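Local coordinates for Rab5 protein, putative (PDB 3CLV), which is a small guanine-nucleotide-binding protein of the Ras family from the malaria parasite Plasmodium falciparum, here with GDP bound, at residues N147-N155 and I194-N205. Sequence-based numbering, arbitrary orientation.
Sequences NYIIILVAN and IFYMLAEEIYKN. With GDP (guanosine-5'-diphosphate), chain D.
Ile149, Ile151 and Val153, alternate residues of strand 149-155, face helix 194-205, which runs nearly antiparallel to the strand at 159° with the axes 9.5 Å apart. The contact is largely apolar, with no hydrogen bond between strand and helix. Ile149 divides its branches: chi1 of -60° sets CG2 anti to the backbone N, placing it 3.6 Å from CG of Glu201, while CD1 rests 3.8 Å from CG1 of Ile202, the two side chains at about a right angle. CD2 of Leu198 touches Ile149 and Ile151, 3.7 Å from CG2 of each. Residues 194-205 belong to the C-terminal helix, 191-206, of the Ras-like P-loop fold, packed on one face of the central sheet; helix 129-145 packs on the other, against Ile150 and Leu152. CD1 of Ile151 extends to SD of Met197 at 4.0 Å, and strand 179-183 flanks both residues. Nearer the nucleotide, CG2 of Val153 meets CD1 of Ile194 at 4.1 Å. At the far end, Asn205 ND2 donates to Glu201 O (2.8 Å), on the opposite face from Asn205 N, and this side-chain bond keeps the amide beside CD1 of Ile149. The strand ends at Asn155, whose ND2 lies 3.3 Å from N7 of GDP; Thr183 and Ala185 bond its OD1.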
loop_
_atom_site.group_PDB
_atom_site.type_symbol
_atom_site.label_atom_id
_atom_site.label_comp_id
_atom_site.label_asym_id
_atom_site.label_seq_id
_atom_site.Cartn_x
_atom_site.Cartn_y
_atom_site.Cartn_z
ATOM N N ASN A 147 -13.430 1.306 5.741
ATOM C CA ASN A 147 -14.387 2.115 4.996
ATOM C C ASN A 147 -13.837 2.253 3.579
ATOM O O ASN A 147 -12.797 2.844 3.374
ATOM C CB ASN A 147 -14.626 3.489 5.667
ATOM C CG ASN A 147 -13.341 4.298 5.830
ATOM O OD1 ASN A 147 -12.357 3.809 6.385
ATOM N ND2 ASN A 147 -13.355 5.537 5.360
ATOM N N TYR A 148 -14.480 1.613 2.616
ATOM C CA TYR A 148 -14.073 1.768 1.230
ATOM C C TYR A 148 -15.231 2.376 0.485
ATOM O O TYR A 148 -16.392 2.089 0.794
ATOM C CB TYR A 148 -13.719 0.410 0.591
ATOM C CG TYR A 148 -12.568 -0.302 1.265
ATOM C CD1 TYR A 148 -11.245 0.117 1.077
ATOM C CD2 TYR A 148 -12.803 -1.395 2.103
ATOM C CE1 TYR A 148 -10.177 -0.549 1.708
ATOM C CE2 TYR A 148 -11.758 -2.062 2.741
ATOM C CZ TYR A 148 -10.458 -1.638 2.539
ATOM O OH TYR A 148 -9.476 -2.307 3.194
ATOM N N ILE A 149 -14.920 3.211 -0.496
ATOM C CA ILE A 149 -15.888 3.502 -1.556
ATOM C C ILE A 149 -15.801 2.344 -2.548
ATOM O O ILE A 149 -14.774 2.159 -3.216
ATOM C CB ILE A 149 -15.613 4.867 -2.246
ATOM C CG1 ILE A 149 -15.688 6.002 -1.221
ATOM C CG2 ILE A 149 -16.629 5.091 -3.374
ATOM C CD1 ILE A 149 -15.064 7.332 -1.704
ATOM N N ILE A 150 -16.872 1.552 -2.620
ATOM C CA ILE A 150 -16.889 0.328 -3.433
ATOM C C ILE A 150 -17.782 0.524 -4.655
ATOM O O ILE A 150 -18.936 0.954 -4.534
ATOM C CB ILE A 150 -17.374 -0.904 -2.640
ATOM C CG1 ILE A 150 -16.488 -1.146 -1.406
ATOM C CG2 ILE A 150 -17.423 -2.147 -3.542
ATOM C CD1 ILE A 150 -17.163 -2.050 -0.374
ATOM N N ILE A 151 -17.219 0.212 -5.819
ATOM C CA ILE A 151 -17.965 0.154 -7.064
ATOM C C ILE A 151 -17.939 -1.272 -7.629
ATOM O O ILE A 151 -16.863 -1.874 -7.823
ATOM C CB ILE A 151 -17.523 1.242 -8.076
ATOM C CG1 ILE A 151 -18.422 1.239 -9.325
ATOM C CG2 ILE A 151 -15.996 1.149 -8.422
ATOM C CD1 ILE A 151 -18.464 2.648 -9.993
ATOM N N LEU A 152 -19.135 -1.814 -7.840
ATOM C CA LEU A 152 -19.280 -3.147 -8.393
ATOM C C LEU A 152 -19.395 -2.959 -9.894
ATOM O O LEU A 152 -20.215 -2.162 -10.364
ATOM C CB LEU A 152 -20.505 -3.849 -7.801
ATOM C CG LEU A 152 -20.858 -5.228 -8.349
ATOM C CD1 LEU A 152 -19.769 -6.246 -7.949
ATOM C CD2 LEU A 152 -22.225 -5.665 -7.799
ATOM N N VAL A 153 -18.543 -3.659 -10.645
ATOM C CA VAL A 153 -18.470 -3.441 -12.098
ATOM C C VAL A 153 -18.904 -4.705 -12.833
ATOM O O VAL A 153 -18.320 -5.784 -12.650
ATOM C CB VAL A 153 -17.049 -2.988 -12.581
ATOM C CG1 VAL A 153 -16.962 -2.917 -14.135
ATOM C CG2 VAL A 153 -16.655 -1.652 -11.964
ATOM N N ALA A 154 -19.950 -4.558 -13.649
ATOM C CA ALA A 154 -20.430 -5.634 -14.511
ATOM C C ALA A 154 -19.756 -5.480 -15.867
ATOM O O ALA A 154 -20.222 -4.714 -16.721
ATOM C CB ALA A 154 -21.956 -5.575 -14.646
ATOM N N ASN A 155 -18.633 -6.174 -16.056
ATOM C CA ASN A 155 -17.888 -6.064 -17.305
ATOM C C ASN A 155 -18.337 -7.085 -18.379
ATOM O O ASN A 155 -18.939 -8.115 -18.062
ATOM C CB ASN A 155 -16.371 -6.143 -17.046
ATOM C CG ASN A 155 -15.534 -5.703 -18.251
ATOM O OD1 ASN A 155 -15.767 -4.648 -18.842
ATOM N ND2 ASN A 155 -14.505 -6.492 -18.572
ATOM N N ILE A 194 -16.409 4.590 -14.660
ATOM C CA ILE A 194 -16.071 3.948 -13.376
ATOM C C ILE A 194 -15.413 4.991 -12.466
ATOM O O ILE A 194 -15.773 5.158 -11.307
ATOM C CB ILE A 194 -15.065 2.770 -13.551
ATOM C CG1 ILE A 194 -15.682 1.611 -14.338
ATOM C CG2 ILE A 194 -14.524 2.312 -12.176
ATOM C CD1 ILE A 194 -14.639 0.540 -14.808
ATOM N N PHE A 195 -14.433 5.692 -13.008
ATOM C CA PHE A 195 -13.613 6.585 -12.235
ATOM C C PHE A 195 -14.287 7.935 -12.050
ATOM O O PHE A 195 -14.031 8.606 -11.058
ATOM C CB PHE A 195 -12.231 6.680 -12.883
ATOM C CG PHE A 195 -11.480 5.378 -12.808
ATOM C CD1 PHE A 195 -10.719 5.071 -11.684
ATOM C CD2 PHE A 195 -11.603 4.430 -13.826
ATOM C CE1 PHE A 195 -10.049 3.870 -11.595
ATOM C CE2 PHE A 195 -10.952 3.217 -13.753
ATOM C CZ PHE A 195 -10.169 2.926 -12.629
ATOM N N TYR A 196 -15.195 8.291 -12.963
ATOM C CA TYR A 196 -15.996 9.518 -12.794
ATOM C C TYR A 196 -16.862 9.385 -11.550
ATOM O O TYR A 196 -16.909 10.305 -10.720
ATOM C CB TYR A 196 -16.896 9.801 -14.011
ATOM C CG TYR A 196 -16.158 10.162 -15.295
ATOM C CD1 TYR A 196 -14.806 10.493 -15.287
ATOM C CD2 TYR A 196 -16.831 10.198 -16.516
ATOM C CE1 TYR A 196 -14.131 10.817 -16.469
ATOM C CE2 TYR A 196 -16.170 10.517 -17.696
ATOM C CZ TYR A 196 -14.824 10.822 -17.662
ATOM O OH TYR A 196 -14.173 11.155 -18.833
ATOM N N MET A 197 -17.531 8.237 -11.436
ATOM C CA MET A 197 -18.408 7.913 -10.315
ATOM C C MET A 197 -17.644 7.883 -8.991
ATOM O O MET A 197 -18.096 8.466 -7.985
ATOM C CB MET A 197 -19.121 6.578 -10.562
ATOM C CG MET A 197 -20.206 6.621 -11.681
ATOM S SD MET A 197 -21.067 5.038 -11.886
ATOM C CE MET A 197 -22.124 5.023 -10.459
ATOM N N LEU A 198 -16.485 7.212 -8.996
ATOM C CA LEU A 198 -15.603 7.179 -7.828
ATOM C C LEU A 198 -15.136 8.564 -7.417
ATOM O O LEU A 198 -15.174 8.905 -6.237
ATOM C CB LEU A 198 -14.378 6.293 -8.084
ATOM C CG LEU A 198 -14.616 4.778 -8.099
ATOM C CD1 LEU A 198 -13.313 4.034 -8.442
ATOM C CD2 LEU A 198 -15.174 4.320 -6.743
ATOM N N ALA A 199 -14.661 9.345 -8.385
ATOM C CA ALA A 199 -14.187 10.696 -8.118
ATOM C C ALA A 199 -15.303 11.591 -7.541
ATOM O O ALA A 199 -15.069 12.339 -6.571
ATOM C CB ALA A 199 -13.555 11.311 -9.379
ATOM N N GLU A 200 -16.504 11.507 -8.118
ATOM C CA GLU A 200 -17.681 12.228 -7.565
ATOM C C GLU A 200 -17.910 11.859 -6.088
ATOM O O GLU A 200 -18.128 12.717 -5.238
ATOM C CB GLU A 200 -18.944 11.929 -8.389
ATOM C CG GLU A 200 -18.913 12.511 -9.807
ATOM C CD GLU A 200 -19.968 11.921 -10.745
ATOM O OE1 GLU A 200 -20.557 10.856 -10.447
ATOM O OE2 GLU A 200 -20.201 12.528 -11.810
ATOM N N GLU A 201 -17.847 10.562 -5.795
ATOM C CA GLU A 201 -18.003 10.068 -4.440
ATOM C C GLU A 201 -16.860 10.512 -3.490
ATOM O O GLU A 201 -17.121 10.874 -2.347
ATOM C CB GLU A 201 -18.140 8.545 -4.471
ATOM C CG GLU A 201 -18.762 7.965 -3.225
ATOM C CD GLU A 201 -20.219 8.375 -3.018
ATOM O OE1 GLU A 201 -20.952 8.670 -4.000
ATOM O OE2 GLU A 201 -20.622 8.377 -1.847
ATOM N N ILE A 202 -15.605 10.487 -3.953
ATOM C CA ILE A 202 -14.498 10.985 -3.124
ATOM C C ILE A 202 -14.723 12.463 -2.775
ATOM O O ILE A 202 -14.565 12.860 -1.622
ATOM C CB ILE A 202 -13.107 10.807 -3.789
ATOM C CG1 ILE A 202 -12.739 9.324 -3.893
ATOM C CG2 ILE A 202 -12.028 11.546 -2.993
ATOM C CD1 ILE A 202 -11.567 9.052 -4.885
ATOM N N TYR A 203 -15.103 13.259 -3.775
ATOM C CA TYR A 203 -15.304 14.699 -3.596
ATOM C C TYR A 203 -16.414 14.976 -2.584
ATOM O O TYR A 203 -16.253 15.783 -1.666
ATOM C CB TYR A 203 -15.683 15.345 -4.927
ATOM C CG TYR A 203 -15.830 16.854 -4.850
ATOM C CD1 TYR A 203 -14.708 17.674 -4.847
ATOM C CD2 TYR A 203 -17.091 17.451 -4.773
ATOM C CE1 TYR A 203 -14.831 19.065 -4.781
ATOM C CE2 TYR A 203 -17.226 18.841 -4.702
ATOM C CZ TYR A 203 -16.088 19.633 -4.708
ATOM O OH TYR A 203 -16.188 21.006 -4.636
ATOM N N LYS A 204 -17.537 14.296 -2.783
ATOM C CA LYS A 204 -18.681 14.357 -1.888
ATOM C C LYS A 204 -18.222 14.104 -0.450
ATOM O O LYS A 204 -18.655 14.790 0.476
ATOM C CB LYS A 204 -19.710 13.330 -2.347
ATOM C CG LYS A 204 -21.036 13.306 -1.608
ATOM C CD LYS A 204 -21.886 12.160 -2.153
ATOM C CE LYS A 204 -23.350 12.291 -1.752
ATOM N NZ LYS A 204 -23.552 12.186 -0.274
ATOM N N ASN A 205 -17.326 13.134 -0.276
ATOM C CA ASN A 205 -16.779 12.822 1.030
ATOM C C ASN A 205 -15.823 13.846 1.615
ATOM O O ASN A 205 -15.917 14.162 2.803
ATOM C CB ASN A 205 -16.150 11.426 1.037
ATOM C CG ASN A 205 -17.182 10.357 1.266
ATOM O OD1 ASN A 205 -17.510 10.049 2.404
ATOM N ND2 ASN A 205 -17.734 9.817 0.187
HETATM P PB GDP D . -8.184 -10.135 -15.892
HETATM O O1B GDP D . -7.106 -9.102 -15.825
HETATM O O2B GDP D . -7.632 -11.511 -15.595
HETATM O O3B GDP D . -9.323 -9.860 -14.944
HETATM O O3A GDP D . -8.866 -10.164 -17.364
HETATM P PA GDP D . -8.148 -9.735 -18.756
HETATM O O1A GDP D . -6.846 -10.499 -18.936
HETATM O O2A GDP D . -8.036 -8.253 -18.937
HETATM O "O5'" GDP D . -9.208 -10.309 -19.821
HETATM C "C5'" GDP D . -9.507 -11.705 -19.926
HETATM C "C4'" GDP D . -10.094 -11.961 -21.319
HETATM O "O4'" GDP D . -11.368 -11.323 -21.446
HETATM C "C3'" GDP D . -9.250 -11.447 -22.482
HETATM O "O3'" GDP D . -9.418 -12.416 -23.524
HETATM C "C2'" GDP D . -9.917 -10.135 -22.902
HETATM O "O2'" GDP D . -9.746 -9.799 -24.286
HETATM C "C1'" GDP D . -11.372 -10.451 -22.586
HETATM N N9 GDP D . -12.126 -9.254 -22.203
HETATM C C8 GDP D . -11.793 -8.370 -21.237
HETATM N N7 GDP D . -12.722 -7.399 -21.154
HETATM C C5 GDP D . -13.677 -7.676 -22.072
HETATM C C6 GDP D . -14.950 -7.058 -22.511
HETATM O O6 GDP D . -15.358 -6.006 -21.963
HETATM N N1 GDP D . -15.645 -7.673 -23.505
HETATM C C2 GDP D . -15.231 -8.820 -24.103
HETATM N N2 GDP D . -15.999 -9.364 -25.081
HETATM N N3 GDP D . -14.055 -9.438 -23.764
HETATM C C4 GDP D . -13.273 -8.911 -22.766
#